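PDB 7KFL: myosin-17 from Arabidopsis thaliana, which probably serves as a plant class XI motor that carries cargo along actin, its C-terminal globular tail, the part crystallised here, recognising that cargo. Local coordinates for residues A[387-390]-A[391-395]; A[84-87]-A[88-92]. All blocks are in the same frame, centred on the assembly; numbering follows the deposited sequence.

Contact 1 (A[387-390]-A[391-395])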
ATOM      1  N   THR A 387      -0.926  -1.465  13.025  1.00 62.58           N
ATOM      2  CA  THR A 387      -1.167  -2.465  14.098  1.00 65.16           C
ATOM      3  C   THR A 387      -2.681  -2.665  14.238  1.00 67.87           C
ATOM      4  O   THR A 387      -3.436  -1.782  13.785  1.00 68.04           O
ATOM      5  CB  THR A 387      -0.514  -2.023  15.413  1.00 65.65           C
ATOM      6  OG1 THR A 387      -1.038  -0.744  15.767  1.00 66.18           O
ATOM      7  CG2 THR A 387       0.994  -1.948  15.321  1.00 65.57           C
ATOM      8  N   VAL A 388      -3.106  -3.781  14.842  1.00 71.72           N
ATOM      9  CA  VAL A 388      -4.545  -4.148  15.019  1.00 74.17           C
ATOM     10  C   VAL A 388      -5.233  -3.064  15.860  1.00 76.85           C
ATOM     11  O   VAL A 388      -6.438  -2.831  15.640  1.00 77.08           O
ATOM     12  CB  VAL A 388      -4.701  -5.550  15.644  1.00 75.41           C
ATOM     13  CG1 VAL A 388      -6.149  -5.873  15.989  1.00 76.00           C
ATOM     14  CG2 VAL A 388      -4.126  -6.635  14.745  1.00 75.32           C
ATOM     15  N   GLU A 389      -4.494  -2.424  16.775  1.00 80.54           N
ATOM     16  CA  GLU A 389      -4.983  -1.318  17.642  1.00 83.02           C
ATOM     17  C   GLU A 389      -5.284  -0.080  16.783  1.00 83.91           C
ATOM     18  O   GLU A 389      -6.313   0.568  17.045  1.00 84.79           O
ATOM     19  CB  GLU A 389      -3.960  -1.012  18.739  1.00 85.32           C
ATOM     20  CG  GLU A 389      -4.423   0.025  19.750  1.00 87.81           C
ATOM     21  CD  GLU A 389      -5.624  -0.363  20.598  1.00 90.10           C
ATOM     22  OE1 GLU A 389      -5.944  -1.567  20.666  1.00 90.73           O
ATOM     23  OE2 GLU A 389      -6.235   0.545  21.199  1.00 92.77           O
ATOM     24  N   ASP A 390      -4.420   0.239  15.808  1.00 84.36           N
ATOM     25  CA  ASP A 390      -4.607   1.368  14.855  1.00 85.02           C
ATOM     26  C   ASP A 390      -5.883   1.139  14.038  1.00 85.76           C
ATOM     27  O   ASP A 390      -6.691   2.082  13.930  1.00 86.68           O
ATOM     28  CB  ASP A 390      -3.423   1.528  13.896  1.00 84.80           C
ATOM     29  CG  ASP A 390      -2.153   2.058  14.538  1.00 85.24           C
ATOM     30  OD1 ASP A 390      -2.251   2.677  15.618  1.00 86.36           O
ATOM     31  OD2 ASP A 390      -1.075   1.851  13.946  1.00 84.87           O
ATOM     32  N   ILE A 391      -6.036  -0.065  13.475  1.00 86.52           N
ATOM     33  CA  ILE A 391      -7.218  -0.475  12.658  1.00 87.62           C
ATOM     34  C   ILE A 391      -8.488  -0.240  13.485  1.00 89.48           C
ATOM     35  O   ILE A 391      -9.429   0.374  12.953  1.00 91.10           O
ATOM     36  CB  ILE A 391      -7.098  -1.941  12.188  1.00 86.90           C
ATOM     37  CG1 ILE A 391      -5.942  -2.120  11.198  1.00 85.76           C
ATOM     38  CG2 ILE A 391      -8.419  -2.435  11.613  1.00 87.14           C
ATOM     39  CD1 ILE A 391      -5.816  -3.517  10.635  1.00 85.07           C
ATOM     40  N   SER A 392      -8.500  -0.708  14.737  1.00 90.76           N
ATOM     41  CA  SER A 392      -9.640  -0.606  15.686  1.00 92.38           C
ATOM     42  C   SER A 392      -9.860   0.852  16.114  1.00 94.56           C
ATOM     43  O   SER A 392     -11.034   1.239  16.267  1.00 95.09           O
ATOM     44  CB  SER A 392      -9.430  -1.499  16.885  1.00 92.18           C
ATOM     45  OG  SER A 392      -8.375  -1.019  17.704  1.00 92.56           O
ATOM     46  N   LYS A 393      -8.777   1.615  16.317  1.00 97.47           N
ATOM     47  CA  LYS A 393      -8.811   3.035  16.777  1.00 99.96           C
ATOM     48  C   LYS A 393      -9.646   3.868  15.796  1.00100.27           C
ATOM     49  O   LYS A 393     -10.470   4.674  16.268  1.00101.34           O
ATOM     50  CB  LYS A 393      -7.395   3.605  16.947  1.00101.98           C
ATOM     51  CG  LYS A 393      -6.897   3.667  18.388  1.00103.74           C
ATOM     52  CD  LYS A 393      -5.402   3.458  18.558  1.00104.75           C
ATOM     53  CE  LYS A 393      -4.595   4.741  18.569  1.00105.73           C
ATOM     54  NZ  LYS A 393      -3.141   4.466  18.465  1.00105.88           N
ATOM     55  N   SER A 394      -9.440   3.677  14.489  1.00100.33           N
ATOM     56  CA  SER A 394     -10.294   4.235  13.406  1.00101.37           C
ATOM     57  C   SER A 394     -11.511   3.323  13.212  1.00102.49           C
ATOM     58  O   SER A 394     -11.405   2.127  13.543  1.00102.91           O
ATOM     59  CB  SER A 394      -9.517   4.410  12.124  1.00100.76           C
ATOM     60  OG  SER A 394      -9.101   3.156  11.602  1.00 99.36           O
ATOM     61  N   MET A 395     -12.619   3.876  12.707  1.00103.71           N
ATOM     62  CA  MET A 395     -13.898   3.157  12.443  1.00104.17           C
ATOM     63  C   MET A 395     -14.460   2.613  13.763  1.00102.95           C
ATOM     64  O   MET A 395     -14.641   3.345  14.736  1.00101.44           O
ATOM     65  CB  MET A 395     -13.695   2.017  11.433  1.00104.05           C
ATOM     66  CG  MET A 395     -13.679   0.616  12.032  1.00103.23           C
ATOM     67  SD  MET A 395     -13.293  -0.654  10.797  1.00103.88           S
ATOM     68  CE  MET A 395     -11.684  -1.206  11.359  1.00102.21           C
TER
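Ser392 and Glu389 meet on the packed side of the short C-terminal helix 388-393, where OG of Ser392 gives its hydrogen to O of Glu389 at 2.7 Å. The hydroxyl stands between the backbone N and the carbonyl carbon of its own residue (chi1 69°), which swings it back over the preceding turn. It arrives above the carbonyl plane, and the amide N of Lys393 approaches from the same face, 2.8 Å from O of Glu389, so two donors grip one oxygen. Ile391, also buried, lies round the helix from it: its CG1 lies alongside O of Thr387, the N-cap residue, whose carbonyl receives the N of Ile391 at 3.1 Å. Leu238 and Leu163, from two long helices, pack against the isoleucine.

The other side is looser and more open to solvent. Lys393, bent at chi2 and chi3, sends its chain across that of Glu389 at about a right angle, with CD 3.8 Å from Glu389 CG, and then runs side by side with Asp390. The salt bridge from its NZ to Asp390 OD1 is long, at 3.5 Å. OD2 of Asp390 takes a weak bond from the N of Thr387, 3.4 Å away, the carboxylate half of a capping-box arrangement. The carboxylate's negative charge near the helix N-terminus would probably be stabilised by the helix dipole, whereas the exposed lysine bridge likely adds little.

Contact 2 (A[84-87]-A[88-92])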
ATOM      1  N   LEU A  84     -13.227  -8.961  11.785  1.00 54.07           N
ATOM      2  CA  LEU A  84     -13.132 -10.063  12.781  1.00 54.49           C
ATOM      3  C   LEU A  84     -12.103  -9.691  13.857  1.00 55.19           C
ATOM      4  O   LEU A  84     -12.419  -9.868  15.048  1.00 54.54           O
ATOM      5  CB  LEU A  84     -12.759 -11.382  12.097  1.00 53.67           C
ATOM      6  CG  LEU A  84     -12.733 -12.605  13.015  1.00 53.65           C
ATOM      7  CD1 LEU A  84     -13.912 -12.610  13.985  1.00 53.57           C
ATOM      8  CD2 LEU A  84     -12.719 -13.893  12.203  1.00 53.87           C
ATOM      9  N   LEU A  85     -10.928  -9.197  13.448  1.00 55.76           N
ATOM     10  CA  LEU A  85      -9.831  -8.788  14.368  1.00 56.86           C
ATOM     11  C   LEU A  85     -10.299  -7.621  15.248  1.00 57.97           C
ATOM     12  O   LEU A  85      -9.933  -7.608  16.440  1.00 58.63           O
ATOM     13  CB  LEU A  85      -8.586  -8.416  13.558  1.00 57.05           C
ATOM     14  CG  LEU A  85      -7.700  -9.595  13.161  1.00 57.67           C
ATOM     15  CD1 LEU A  85      -6.762  -9.218  12.026  1.00 57.51           C
ATOM     16  CD2 LEU A  85      -6.913 -10.112  14.357  1.00 57.97           C
ATOM     17  N   LEU A  86     -11.074  -6.689  14.685  1.00 59.36           N
ATOM     18  CA  LEU A  86     -11.664  -5.531  15.413  1.00 61.11           C
ATOM     19  C   LEU A  86     -12.538  -6.056  16.561  1.00 61.24           C
ATOM     20  O   LEU A  86     -12.413  -5.531  17.684  1.00 61.93           O
ATOM     21  CB  LEU A  86     -12.464  -4.673  14.421  1.00 62.48           C
ATOM     22  CG  LEU A  86     -13.098  -3.378  14.946  1.00 64.26           C
ATOM     23  CD1 LEU A  86     -14.587  -3.552  15.204  1.00 64.58           C
ATOM     24  CD2 LEU A  86     -12.399  -2.848  16.188  1.00 65.21           C
ATOM     25  N   LEU A  87     -13.362  -7.076  16.293  1.00 60.63           N
ATOM     26  CA  LEU A  87     -14.256  -7.720  17.293  1.00 60.53           C
ATOM     27  C   LEU A  87     -13.399  -8.439  18.343  1.00 60.51           C
ATOM     28  O   LEU A  87     -13.634  -8.208  19.546  1.00 61.55           O
ATOM     29  CB  LEU A  87     -15.203  -8.696  16.586  1.00 60.34           C
ATOM     30  CG  LEU A  87     -16.157  -8.081  15.564  1.00 60.40           C
ATOM     31  CD1 LEU A  87     -16.713  -9.145  14.629  1.00 59.84           C
ATOM     32  CD2 LEU A  87     -17.287  -7.330  16.253  1.00 61.27           C
ATOM     33  N   LEU A  88     -12.441  -9.261  17.897  1.00 59.82           N
ATOM     34  CA  LEU A  88     -11.488 -10.011  18.764  1.00 59.71           C
ATOM     35  C   LEU A  88     -10.706  -9.034  19.653  1.00 61.23           C
ATOM     36  O   LEU A  88     -10.531  -9.346  20.844  1.00 60.99           O
ATOM     37  CB  LEU A  88     -10.531 -10.830  17.891  1.00 58.20           C
ATOM     38  CG  LEU A  88     -11.147 -11.996  17.117  1.00 58.04           C
ATOM     39  CD1 LEU A  88     -10.061 -12.825  16.449  1.00 57.66           C
ATOM     40  CD2 LEU A  88     -12.003 -12.877  18.013  1.00 58.49           C
ATOM     41  N   GLN A  89     -10.252  -7.908  19.090  1.00 63.74           N
ATOM     42  CA  GLN A  89      -9.444  -6.870  19.791  1.00 66.45           C
ATOM     43  C   GLN A  89     -10.240  -6.292  20.969  1.00 68.53           C
ATOM     44  O   GLN A  89      -9.615  -6.010  22.007  1.00 69.53           O
ATOM     45  CB  GLN A  89      -9.035  -5.761  18.819  1.00 67.19           C
ATOM     46  CG  GLN A  89      -8.317  -4.585  19.474  1.00 68.82           C
ATOM     47  CD  GLN A  89      -6.963  -4.951  20.033  1.00 70.16           C
ATOM     48  OE1 GLN A  89      -6.328  -5.914  19.604  1.00 70.92           O
ATOM     49  NE2 GLN A  89      -6.500  -4.172  20.998  1.00 70.88           N
ATOM     50  N   ARG A  90     -11.557  -6.121  20.809  1.00 70.48           N
ATOM     51  CA  ARG A  90     -12.453  -5.477  21.807  1.00 72.86           C
ATOM     52  C   ARG A  90     -13.112  -6.530  22.711  1.00 72.90           C
ATOM     53  O   ARG A  90     -13.852  -6.121  23.626  1.00 73.55           O
ATOM     54  CB  ARG A  90     -13.529  -4.649  21.097  1.00 75.19           C
ATOM     55  CG  ARG A  90     -13.001  -3.429  20.356  1.00 77.21           C
ATOM     56  CD  ARG A  90     -14.120  -2.644  19.694  1.00 79.30           C
ATOM     57  NE  ARG A  90     -13.637  -1.534  18.878  1.00 81.06           N
ATOM     58  CZ  ARG A  90     -14.406  -0.749  18.122  1.00 82.52           C
ATOM     59  NH1 ARG A  90     -15.714  -0.941  18.063  1.00 83.62           N
ATOM     60  NH2 ARG A  90     -13.860   0.228  17.418  1.00 82.87           N
ATOM     61  N   THR A  91     -12.851  -7.823  22.481  1.00 71.92           N
ATOM     62  CA  THR A  91     -13.512  -8.963  23.177  1.00 71.77           C
ATOM     63  C   THR A  91     -12.502  -9.709  24.062  1.00 71.79           C
ATOM     64  O   THR A  91     -12.668  -9.675  25.295  1.00 71.88           O
ATOM     65  CB  THR A  91     -14.180  -9.902  22.163  1.00 71.51           C
ATOM     66  OG1 THR A  91     -15.203  -9.161  21.499  1.00 71.12           O
ATOM     67  CG2 THR A  91     -14.783 -11.140  22.792  1.00 72.23           C
ATOM     68  N   LEU A  92     -11.506 -10.360  23.450  1.00 71.05           N
ATOM     69  CA  LEU A  92     -10.557 -11.287  24.131  1.00 70.63           C
ATOM     70  C   LEU A  92      -9.734 -10.521  25.176  1.00 72.43           C
ATOM     71  O   LEU A  92      -8.985  -9.611  24.780  1.00 72.73           O
ATOM     72  CB  LEU A  92      -9.631 -11.937  23.094  1.00 68.87           C
ATOM     73  CG  LEU A  92     -10.301 -12.651  21.917  1.00 67.58           C
ATOM     74  CD1 LEU A  92      -9.323 -13.598  21.242  1.00 66.50           C
ATOM     75  CD2 LEU A  92     -11.552 -13.405  22.343  1.00 67.49           C
TER
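Leu88 opens the last turn of helix 71-89 by leaning back on Leu84: its CG sits 4.2 Å from Leu84 CD1, and its N binds O of Leu84 at 2.9 Å in a nearly straight bond (170°). Gln89 N follows with a shorter but more bent bond to O of Leu85, 2.7 Å at 149°, while its side chain, bent at chi2, leads away from the preceding turn. At Arg90 the N is shared between O of Leu86, at 3.3 Å, and, weakly, O of Leu87. The arginine side chain is extended from CG to NE and slants across that of Leu86, so that Leu86 CD2 lies over one face of the guanidinium, displaced toward its rim and 3.2 Å from NE. Next, Thr91 turns its hydroxyl inward: OG1, anti to the carbonyl carbon (chi1 -63°), donates to O of Leu87 at 2.7 Å from above the carbonyl plane. The main chain closes with the N atoms of Thr91 and Leu92 both reaching O of Leu88 from the same face. Leu84 packs on helices 31-43 and 150-186, Leu85 on the latter, and Leu87 on Tyr37, whose OH is also hydrogen-bonded to Thr91 OG1. Backbone bonds between Thr91 and Val146 then lead the chain into strand 92-93, paired in parallel with strand 146-147.

In the fold
The two contacts illustrate how a short terminal helix is joined to the end of a longer one. Contact 2, largely buried, finishes a long helix with leucines; contact 1, only partly buried, is a short helix near the chain's C-terminus whose outer side is built from charges. Their centres lie 10 Å apart and they touch directly: Arg90 NH2 probably donates a hydrogen bond to the carbonyl oxygen of Ser392, while Leu86 CD2 packs against Ser392 CB at 3.3 Å. Both contacts also rest on helix 150-186, with Leu163 touching Leu85 as well as Ile391. The C-terminal helix is thereby tied to helix 71-89, far earlier in the sequence, by polar and apolar contacts together.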